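PDB 3CK6: putative membrane transport protein from Vibrio parahaemolyticus RIMD 2210633, which forms the cytoplasmic domain of the zinc transporter ZntB, which probably carries zinc ions into the cell together with protons as a Zn2+:H+ symporter. Local coordinates for residues D58-D63 against N76-L81; E64-F69 against I187-Y192; S97-Y102 against I108-I113. The protein carries 1 engineered substitution. All coordinates share one frame; numbering follows the deposited sequence.

Contact 1 of 3, residues D58-D63 against N76-L81; sequences DHLLAD and NFMLIL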
loop_
_atom_site.group_PDB
_atom_site.type_symbol
_atom_site.label_atom_id
_atom_site.label_comp_id
_atom_site.label_asym_id
_atom_site.label_seq_id
_atom_site.Cartn_x
_atom_site.Cartn_y
_atom_site.Cartn_z
ATOM N N ASP E 58 12.247 -31.307 4.339
ATOM C CA ASP E 58 12.647 -30.726 3.034
ATOM C C ASP E 58 12.700 -29.203 3.125
ATOM O O ASP E 58 13.659 -28.574 2.652
ATOM C CB ASP E 58 11.645 -31.082 1.927
ATOM C CG ASP E 58 11.670 -32.558 1.521
ATOM O OD1 ASP E 58 12.567 -33.335 1.937
ATOM O OD2 ASP E 58 10.761 -32.941 0.748
ATOM N N HIS E 59 11.667 -28.594 3.715
ATOM C CA HIS E 59 11.658 -27.134 3.799
ATOM C C HIS E 59 12.752 -26.629 4.723
ATOM O O HIS E 59 13.458 -25.659 4.391
ATOM C CB HIS E 59 10.294 -26.552 4.186
ATOM C CG HIS E 59 10.088 -25.138 3.708
ATOM N ND1 HIS E 59 9.901 -24.076 4.569
ATOM C CD2 HIS E 59 10.042 -24.619 2.460
ATOM C CE1 HIS E 59 9.742 -22.964 3.870
ATOM N NE2 HIS E 59 9.817 -23.268 2.588
ATOM N N LEU E 60 12.917 -27.313 5.861
ATOM C CA LEU E 60 13.933 -26.953 6.864
ATOM C C LEU E 60 15.362 -26.999 6.322
ATOM O O LEU E 60 16.187 -26.159 6.670
ATOM C CB LEU E 60 13.836 -27.867 8.090
ATOM C CG LEU E 60 14.605 -27.425 9.346
ATOM C CD1 LEU E 60 13.891 -26.286 10.071
ATOM C CD2 LEU E 60 14.851 -28.599 10.290
ATOM N N LEU E 61 15.645 -28.005 5.502
ATOM C CA LEU E 61 16.985 -28.261 5.022
ATOM C C LEU E 61 17.211 -27.753 3.587
ATOM O O LEU E 61 18.236 -28.060 2.984
ATOM C CB LEU E 61 17.298 -29.770 5.102
ATOM C CG LEU E 61 17.155 -30.487 6.459
ATOM C CD1 LEU E 61 17.544 -31.940 6.308
ATOM C CD2 LEU E 61 17.976 -29.813 7.558
ATOM N N ALA E 62 16.254 -27.007 3.034
ATOM C CA ALA E 62 16.303 -26.602 1.623
ATOM C C ALA E 62 17.524 -25.722 1.353
ATOM O O ALA E 62 18.024 -25.060 2.261
ATOM C CB ALA E 62 15.019 -25.854 1.247
ATOM N N ASP E 63 18.005 -25.705 0.114
ATOM C CA ASP E 63 19.076 -24.781 -0.260
ATOM C C ASP E 63 18.666 -23.323 -0.016
ATOM O O ASP E 63 19.384 -22.573 0.666
ATOM C CB ASP E 63 19.490 -24.986 -1.722
ATOM C CG ASP E 63 20.735 -24.184 -2.098
ATOM O OD1 ASP E 63 21.477 -23.757 -1.174
ATOM O OD2 ASP E 63 20.982 -23.978 -3.320
ATOM N N ASN E 76 3.265 -27.229 17.170
ATOM C CA ASN E 76 4.539 -27.148 16.452
ATOM C C ASN E 76 4.577 -25.986 15.480
ATOM O O ASN E 76 3.535 -25.517 14.984
ATOM C CB ASN E 76 4.844 -28.454 15.683
ATOM C CG ASN E 76 4.717 -29.695 16.571
ATOM O OD1 ASN E 76 5.014 -29.646 17.759
ATOM N ND2 ASN E 76 4.263 -30.797 15.996
ATOM N N PHE E 77 5.786 -25.519 15.225
ATOM C CA PHE E 77 5.983 -24.517 14.183
ATOM C C PHE E 77 7.394 -24.541 13.657
ATOM O O PHE E 77 8.290 -25.165 14.258
ATOM C CB PHE E 77 5.585 -23.096 14.663
ATOM C CG PHE E 77 6.446 -22.525 15.769
ATOM C CD1 PHE E 77 7.731 -22.027 15.507
ATOM C CD2 PHE E 77 5.931 -22.401 17.062
ATOM C CE1 PHE E 77 8.520 -21.454 16.544
ATOM C CE2 PHE E 77 6.705 -21.828 18.099
ATOM C CZ PHE E 77 7.988 -21.361 17.854
HETATM N N MSE E 78 7.584 -23.868 12.523
HETATM C CA MSE E 78 8.930 -23.566 12.017
HETATM C C MSE E 78 9.099 -22.074 11.981
HETATM O O MSE E 78 8.209 -21.370 11.513
HETATM C CB MSE E 78 9.135 -24.109 10.604
HETATM C CG MSE E 78 10.564 -23.881 10.027
HETATM SE SE MSE E 78 10.695 -24.702 8.230
HETATM C CE MSE E 78 10.349 -26.475 8.698
ATOM N N LEU E 79 10.256 -21.609 12.442
ATOM C CA LEU E 79 10.648 -20.211 12.342
ATOM C C LEU E 79 12.020 -20.092 11.681
ATOM O O LEU E 79 13.015 -20.670 12.132
ATOM C CB LEU E 79 10.708 -19.555 13.726
ATOM C CG LEU E 79 11.040 -18.068 13.773
ATOM C CD1 LEU E 79 9.937 -17.214 13.115
ATOM C CD2 LEU E 79 11.258 -17.658 15.223
ATOM N N ILE E 80 12.055 -19.320 10.609
ATOM C CA ILE E 80 13.286 -19.086 9.883
ATOM C C ILE E 80 13.687 -17.642 10.018
ATOM O O ILE E 80 12.853 -16.763 9.817
ATOM C CB ILE E 80 13.123 -19.504 8.384
ATOM C CG1 ILE E 80 12.813 -21.008 8.320
ATOM C CG2 ILE E 80 14.380 -19.105 7.563
ATOM C CD1 ILE E 80 12.341 -21.539 6.950
ATOM N N LEU E 81 14.975 -17.409 10.317
ATOM C CA LEU E 81 15.527 -16.086 10.547
ATOM C C LEU E 81 16.889 -15.930 9.891
ATOM O O LEU E 81 17.531 -16.909 9.527
ATOM C CB LEU E 81 15.684 -15.809 12.054
ATOM C CG LEU E 81 14.403 -15.922 12.892
ATOM C CD1 LEU E 81 14.787 -15.867 14.354
ATOM C CD2 LEU E 81 13.360 -14.820 12.548
#

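Contact 2 of 3, residues E64-F69 against I187-Y192; sequences ESRPSF and IRPQQY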
loop_
_atom_site.group_PDB
_atom_site.type_symbol
_atom_site.label_atom_id
_atom_site.label_comp_id
_atom_site.label_asym_id
_atom_site.label_seq_id
_atom_site.Cartn_x
_atom_site.Cartn_y
_atom_site.Cartn_z
ATOM N N GLU E 64 17.512 -22.928 -0.555
ATOM C CA GLU E 64 17.062 -21.535 -0.491
ATOM C C GLU E 64 16.047 -21.372 0.630
ATOM O O GLU E 64 15.375 -22.339 1.011
ATOM C CB GLU E 64 16.418 -21.110 -1.813
ATOM C CG GLU E 64 17.212 -21.456 -3.115
ATOM C CD GLU E 64 18.117 -20.330 -3.618
ATOM O OE1 GLU E 64 18.451 -20.332 -4.837
ATOM O OE2 GLU E 64 18.499 -19.444 -2.817
ATOM N N SER E 65 15.938 -20.150 1.155
ATOM C CA SER E 65 14.978 -19.855 2.220
ATOM C C SER E 65 14.742 -18.349 2.314
ATOM O O SER E 65 15.545 -17.544 1.803
ATOM C CB SER E 65 15.492 -20.382 3.568
ATOM O OG SER E 65 16.730 -19.739 3.881
ATOM N N ARG E 66 13.629 -17.978 2.945
ATOM C CA ARG E 66 13.381 -16.609 3.379
ATOM C C ARG E 66 12.919 -16.612 4.855
ATOM O O ARG E 66 12.296 -17.578 5.320
ATOM C CB ARG E 66 12.350 -15.933 2.486
ATOM C CG ARG E 66 10.936 -16.511 2.700
ATOM C CD ARG E 66 9.927 -15.834 1.792
ATOM N NE ARG E 66 9.474 -14.513 2.247
ATOM C CZ ARG E 66 8.460 -14.295 3.088
ATOM N NH1 ARG E 66 7.782 -15.308 3.634
ATOM N NH2 ARG E 66 8.114 -13.047 3.387
ATOM N N PRO E 67 13.232 -15.538 5.611
ATOM C CA PRO E 67 12.634 -15.505 6.954
ATOM C C PRO E 67 11.111 -15.633 6.906
ATOM O O PRO E 67 10.434 -15.003 6.081
ATOM C CB PRO E 67 13.040 -14.133 7.501
ATOM C CG PRO E 67 14.336 -13.814 6.746
ATOM C CD PRO E 67 14.111 -14.377 5.357
ATOM N N SER E 68 10.581 -16.457 7.804
ATOM C CA SER E 68 9.175 -16.778 7.779
ATOM C C SER E 68 8.781 -17.571 9.010
ATOM O O SER E 68 9.622 -18.182 9.692
ATOM C CB SER E 68 8.820 -17.590 6.521
ATOM O OG SER E 68 9.787 -18.605 6.282
ATOM N N PHE E 69 7.486 -17.587 9.246
ATOM C CA PHE E 69 6.903 -18.360 10.318
ATOM C C PHE E 69 5.863 -19.304 9.715
ATOM O O PHE E 69 5.066 -18.901 8.866
ATOM C CB PHE E 69 6.261 -17.437 11.360
ATOM C CG PHE E 69 5.429 -18.182 12.405
ATOM C CD1 PHE E 69 6.041 -18.760 13.530
ATOM C CD2 PHE E 69 4.066 -18.313 12.246
ATOM C CE1 PHE E 69 5.299 -19.468 14.483
ATOM C CE2 PHE E 69 3.302 -19.022 13.203
ATOM C CZ PHE E 69 3.930 -19.598 14.326
ATOM N N ILE E 187 15.600 -8.541 6.069
ATOM C CA ILE E 187 15.171 -7.932 7.313
ATOM C C ILE E 187 13.704 -7.502 7.294
ATOM O O ILE E 187 13.017 -7.599 8.302
ATOM C CB ILE E 187 16.201 -6.901 7.805
ATOM C CG1 ILE E 187 17.432 -7.697 8.257
ATOM C CG2 ILE E 187 15.654 -6.080 8.960
ATOM C CD1 ILE E 187 18.536 -6.865 8.838
ATOM N N ARG E 188 13.216 -7.102 6.121
ATOM C CA ARG E 188 11.779 -6.892 5.926
ATOM C C ARG E 188 10.948 -8.174 6.238
ATOM O O ARG E 188 10.075 -8.143 7.119
ATOM C CB ARG E 188 11.519 -6.328 4.520
ATOM C CG ARG E 188 10.115 -5.783 4.293
ATOM C CD ARG E 188 10.147 -4.645 3.257
ATOM N NE ARG E 188 9.406 -3.467 3.731
ATOM C CZ ARG E 188 9.943 -2.443 4.398
ATOM N NH1 ARG E 188 9.167 -1.436 4.792
ATOM N NH2 ARG E 188 11.250 -2.416 4.679
ATOM N N PRO E 189 11.233 -9.319 5.558
ATOM C CA PRO E 189 10.566 -10.588 5.943
ATOM C C PRO E 189 10.719 -11.000 7.414
ATOM O O PRO E 189 9.789 -11.600 7.974
ATOM C CB PRO E 189 11.274 -11.638 5.075
ATOM C CG PRO E 189 11.813 -10.924 3.954
ATOM C CD PRO E 189 12.113 -9.508 4.388
ATOM N N GLN E 190 11.874 -10.708 8.023
ATOM C CA GLN E 190 12.123 -11.039 9.435
ATOM C C GLN E 190 11.124 -10.338 10.336
ATOM O O GLN E 190 10.647 -10.910 11.319
ATOM C CB GLN E 190 13.536 -10.615 9.838
ATOM C CG GLN E 190 14.035 -11.156 11.199
ATOM C CD GLN E 190 15.344 -11.927 11.029
ATOM O OE1 GLN E 190 15.492 -12.665 10.052
ATOM N NE2 GLN E 190 16.310 -11.726 11.939
ATOM N N GLN E 191 10.831 -9.086 10.015
ATOM C CA GLN E 191 9.808 -8.338 10.750
ATOM C C GLN E 191 8.458 -9.057 10.698
ATOM O O GLN E 191 7.793 -9.201 11.722
ATOM C CB GLN E 191 9.683 -6.911 10.206
ATOM C CG GLN E 191 8.754 -6.011 11.060
ATOM C CD GLN E 191 8.546 -4.643 10.430
ATOM O OE1 GLN E 191 9.487 -3.996 9.991
ATOM N NE2 GLN E 191 7.301 -4.219 10.358
ATOM N N TYR E 192 8.051 -9.482 9.502
ATOM C CA TYR E 192 6.791 -10.177 9.335
ATOM C C TYR E 192 6.774 -11.559 10.007
ATOM O O TYR E 192 5.736 -11.961 10.514
ATOM C CB TYR E 192 6.356 -10.255 7.873
ATOM C CG TYR E 192 6.382 -8.920 7.136
ATOM C CD1 TYR E 192 6.889 -8.842 5.835
ATOM C CD2 TYR E 192 5.939 -7.735 7.748
ATOM C CE1 TYR E 192 6.935 -7.629 5.147
ATOM C CE2 TYR E 192 5.989 -6.496 7.060
ATOM C CZ TYR E 192 6.487 -6.469 5.761
ATOM O OH TYR E 192 6.556 -5.282 5.051
HETATM O O HOH W 1 8.252 -13.528 6.719
#

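Contact 3 of 3, residues S97-Y102 against I108-I113; sequences SIRILY and ISTRKI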
loop_
_atom_site.group_PDB
_atom_site.type_symbol
_atom_site.label_atom_id
_atom_site.label_comp_id
_atom_site.label_asym_id
_atom_site.label_seq_id
_atom_site.Cartn_x
_atom_site.Cartn_y
_atom_site.Cartn_z
ATOM N N SER E 97 21.231 -18.022 7.400
ATOM C CA SER E 97 19.894 -18.494 7.747
ATOM C C SER E 97 19.943 -19.454 8.947
ATOM O O SER E 97 20.698 -20.438 8.939
ATOM C CB SER E 97 19.248 -19.178 6.549
ATOM O OG SER E 97 17.947 -19.593 6.913
ATOM N N ILE E 98 19.139 -19.139 9.964
ATOM C CA ILE E 98 18.967 -19.982 11.143
ATOM C C ILE E 98 17.532 -20.538 11.062
ATOM O O ILE E 98 16.558 -19.778 10.998
ATOM C CB ILE E 98 19.145 -19.182 12.455
ATOM C CG1 ILE E 98 20.558 -18.599 12.613
ATOM C CG2 ILE E 98 18.709 -20.051 13.703
ATOM C CD1 ILE E 98 21.681 -19.616 12.516
ATOM N N ARG E 99 17.411 -21.856 10.998
ATOM C CA ARG E 99 16.108 -22.449 10.795
ATOM C C ARG E 99 15.734 -23.282 12.011
ATOM O O ARG E 99 16.439 -24.203 12.420
ATOM C CB ARG E 99 16.058 -23.226 9.511
ATOM C CG ARG E 99 16.679 -22.401 8.361
ATOM C CD ARG E 99 16.457 -23.065 7.118
ATOM N NE ARG E 99 17.241 -22.447 6.059
ATOM C CZ ARG E 99 17.546 -23.064 4.930
ATOM N NH1 ARG E 99 17.177 -24.330 4.748
ATOM N NH2 ARG E 99 18.274 -22.431 4.011
ATOM N N ILE E 100 14.610 -22.913 12.583
ATOM C CA ILE E 100 14.243 -23.395 13.884
ATOM C C ILE E 100 12.905 -24.120 13.807
ATOM O O ILE E 100 11.929 -23.589 13.261
ATOM C CB ILE E 100 14.103 -22.205 14.890
ATOM C CG1 ILE E 100 15.423 -21.445 15.041
ATOM C CG2 ILE E 100 13.491 -22.687 16.246
ATOM C CD1 ILE E 100 15.278 -20.249 15.941
ATOM N N LEU E 101 12.869 -25.312 14.393
ATOM C CA LEU E 101 11.656 -26.097 14.528
ATOM C C LEU E 101 11.280 -26.136 15.989
ATOM O O LEU E 101 12.121 -26.438 16.830
ATOM C CB LEU E 101 11.944 -27.533 14.041
ATOM C CG LEU E 101 10.875 -28.475 13.489
ATOM C CD1 LEU E 101 10.212 -27.907 12.242
ATOM C CD2 LEU E 101 11.505 -29.842 13.161
ATOM N N TYR E 102 10.026 -25.821 16.317
ATOM C CA TYR E 102 9.483 -26.165 17.648
ATOM C C TYR E 102 8.566 -27.363 17.420
ATOM O O TYR E 102 7.581 -27.266 16.707
ATOM C CB TYR E 102 8.740 -24.984 18.274
ATOM C CG TYR E 102 8.117 -25.226 19.661
ATOM C CD1 TYR E 102 8.902 -25.637 20.745
ATOM C CD2 TYR E 102 6.774 -24.984 19.888
ATOM C CE1 TYR E 102 8.345 -25.854 22.016
ATOM C CE2 TYR E 102 6.192 -25.175 21.188
ATOM C CZ TYR E 102 7.000 -25.606 22.234
ATOM O OH TYR E 102 6.485 -25.808 23.493
ATOM N N ILE E 108 14.553 -27.205 18.089
ATOM C CA ILE E 108 15.646 -27.676 17.238
ATOM C C ILE E 108 16.041 -26.511 16.332
ATOM O O ILE E 108 15.230 -26.039 15.534
ATOM C CB ILE E 108 15.231 -28.870 16.340
ATOM C CG1 ILE E 108 14.698 -30.056 17.159
ATOM C CG2 ILE E 108 16.383 -29.318 15.458
ATOM C CD1 ILE E 108 14.046 -31.127 16.247
ATOM N N SER E 109 17.276 -26.045 16.479
ATOM C CA SER E 109 17.788 -25.003 15.609
ATOM C C SER E 109 18.898 -25.556 14.735
ATOM O O SER E 109 19.667 -26.429 15.165
ATOM C CB SER E 109 18.260 -23.782 16.413
ATOM O OG SER E 109 19.309 -24.124 17.289
ATOM N N THR E 110 18.970 -25.053 13.498
ATOM C CA THR E 110 19.917 -25.556 12.512
ATOM C C THR E 110 20.683 -24.378 11.928
ATOM O O THR E 110 20.128 -23.277 11.769
ATOM C CB THR E 110 19.264 -26.374 11.351
ATOM O OG1 THR E 110 18.505 -25.505 10.487
ATOM C CG2 THR E 110 18.388 -27.529 11.864
ATOM N N ARG E 111 21.964 -24.599 11.664
ATOM C CA ARG E 111 22.820 -23.558 11.146
ATOM C C ARG E 111 23.685 -24.096 10.006
ATOM O O ARG E 111 23.905 -25.303 9.885
ATOM C CB ARG E 111 23.715 -23.002 12.276
ATOM C CG ARG E 111 24.755 -24.011 12.805
ATOM C CD ARG E 111 26.129 -23.418 12.715
ATOM N NE ARG E 111 27.229 -24.345 12.980
ATOM C CZ ARG E 111 27.998 -24.288 14.070
ATOM N NH1 ARG E 111 27.763 -23.365 15.007
ATOM N NH2 ARG E 111 28.993 -25.153 14.234
ATOM N N LYS E 112 24.184 -23.184 9.181
ATOM C CA LYS E 112 25.176 -23.528 8.168
ATOM C C LYS E 112 26.536 -23.049 8.672
ATOM O O LYS E 112 27.510 -23.777 8.655
ATOM C CB LYS E 112 24.834 -22.868 6.834
ATOM C CG LYS E 112 25.947 -23.038 5.742
ATOM C CD LYS E 112 25.372 -22.880 4.350
ATOM C CE LYS E 112 25.478 -21.441 3.850
ATOM N NZ LYS E 112 25.208 -21.357 2.372
ATOM N N ILE E 113 26.573 -21.816 9.139
ATOM C CA ILE E 113 27.804 -21.198 9.613
ATOM C C ILE E 113 27.470 -20.498 10.919
ATOM O O ILE E 113 26.354 -20.042 11.069
ATOM C CB ILE E 113 28.312 -20.173 8.588
ATOM C CG1 ILE E 113 27.114 -19.431 7.969
ATOM C CG2 ILE E 113 29.069 -20.887 7.514
ATOM C CD1 ILE E 113 27.290 -17.949 7.835
HETATM O O HOH W 2 23.451 -20.435 9.706
#

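Contact 1 of 3, residues D58-D63 against N76-L81
Two side chains of strand 77-83 converge on ND1 of His59: SE of Met78, a selenomethionine, lies 3.8 Å from ND1, and CD1 of Ile80 comes within 4.2 Å of the same nitrogen. No hydrogen bond crosses here, so the touch is one of shape and polarisability. The selenium meets the imidazole at its rim and near its plane, 4.9 Å from the centroid of the His59 ring and 81° off the ring normal, which makes this an edge-on chalcogen-aromatic contact; Ile80 approaches the ring obliquely. Met78 reaches so far because its chain runs straight out from the strand as far as SE and turns only at the last torsion (chi3 -61°). That bend lays CE against Leu60, where it sits 3.8 Å from CB and also 3.8 Å from CD1, in the angle between the root and one branch of the leucine. CD1 of Leu60 touches more than the methyl, since it lies 4.0 Å from SE of Met78 as well. His59 and Leu60, consecutive in the last turn of helix 54-60, thus hold the selenoether of Met78 from two sides. The helix packs on the sheet face that carries Met78 and Ile80, while Leu79 and Leu81, on the other face, meet helices 134-161 and 173-199: the alpha/beta/alpha layering of the CorA cytoplasmic domain. Beyond the contact, the His59 ring stacks on Phe214 of a second subunit and meets His70 of its own chain. The selenium and the Ile80 methyl give ND1 no hydrogen-bond partner across this contact, so helix and strand are joined by van der Waals and edge-on selenium contacts.

Contact 2 of 3, residues E64-F69 against I187-Y192
Pro67 meets the helix that contains Pro189 and Gln190 with CB, CG and CD of its ring. Starting at CB, the atom lies 3.7 Å from the backbone N of Gln190 and close to Gln190 CA too. Pro67 CB is also 3.9 Å from CB of Pro189, and there the two proline side chains cross obliquely, at a place where the helix is kinked because the nitrogen of Pro189 makes no bond to the preceding turn. One step out, CG is 3.7 Å from OE1 of Gln190, whose side chain leaves the helix and bends at chi2 (124°), so that OE1, hydrogen-bonded by Arg82 N, also lies against CG. At CD the ring closes back towards its own nitrogen and faces CB of Pro189 at 4.0 Å.

Arg66 adds NH2, 3.8 Å from CB of Pro189, while its NE forms a salt bridge with Glu224, and NH1 a hydrogen bond with Asn217, both of a second subunit. A water joins the backbones: it donates to Pro67 O at 2.7 Å and to Pro189 O at 2.8 Å. Within its own segment, Ser68 OG donates to Arg66 O. Strand 68-71 is an outermost strand of the sheet within the chain, and the contact sets its lead-in against helix 173-199. Proline carbons do most of the touching, against both carbons and polar atoms, and one water bridges two acceptors that could not bond each other.

Contact 3 of 3, residues S97-Y102 against I108-I113
Backbone hydrogen bonds come first, joining Leu101 to Ile108 and Arg99 to Thr110. Leu101 N donates to Ile108 O at 2.7 Å, and Ile108 N returns a nearly straight bond to Leu101 O at 2.8 Å (N-H...O 177°). In the second pair, Arg99 N reaches Thr110 O at 3.2 Å, whereas Thr110 N donates to Arg99 O at 2.9 Å with a more bent approach, 135°. That same carbonyl oxygen accepts a second hydrogen bond, from Thr110 OG1 at 3.1 Å; chi1 of 70° places OG1 between the backbone N and the carbonyl carbon, within reach of Arg99 O.

Between the two pairs stands Ile100 with Ser109, a non-hydrogen-bonded pair, where CA-H...O contacts fill in, the shortest from Ile100 CA to Ile108 O at 3.3 Å. Together these make the antiparallel beta hairpin of strands 96-103 and 106-111, in the middle of the mixed sheet: strand 77-83 flanks it on one edge and strand 32-37 on the other.

Apolar contacts follow the faces. Leu101 and Ile108 lie side by side, pointing the same way towards the layer of helix 43-49, and on the opposite face CG1 of Ile100 packs on CB of Ser109, whose OG bonds His35 and Trp33.

Among the charged groups, Arg111 forms a salt bridge with Glu37. The extended Arg99 chain lets NE donate to Ser97 OG in the guanidinium plane, while NH1 serves the carbonyls of Leu60 and Ala62. Past the last bridge, one water donates to Ser97 O and accepts from Lys112 N, both at 2.9 Å.

How the contacts relate
All three contacts involve one sheet. Contacts 1 and 3 lie on neighbouring strands, 77-83 and 96-103, with centres about 7 Å apart; Leu79 N lies 2.7 Å from Ile100 O, probably a hydrogen bond. Contact 2 extends the sheet in the other direction, with strand 68-71 beside 77-83: Ile80 N and Ser68 O are 2.8 Å apart, and the centres of contacts 1 and 2 about 11 Å. Contacts 2 and 3 are the most separated, about 13 Å between centres, yet Ser65 OG and Ser97 OG form a weak hydrogen bond at 3.3 Å. Contacts 1 and 2 both reach a second subunit, at His59 and Arg66, whereas contact 3 is touched by no other chain of the pentamer.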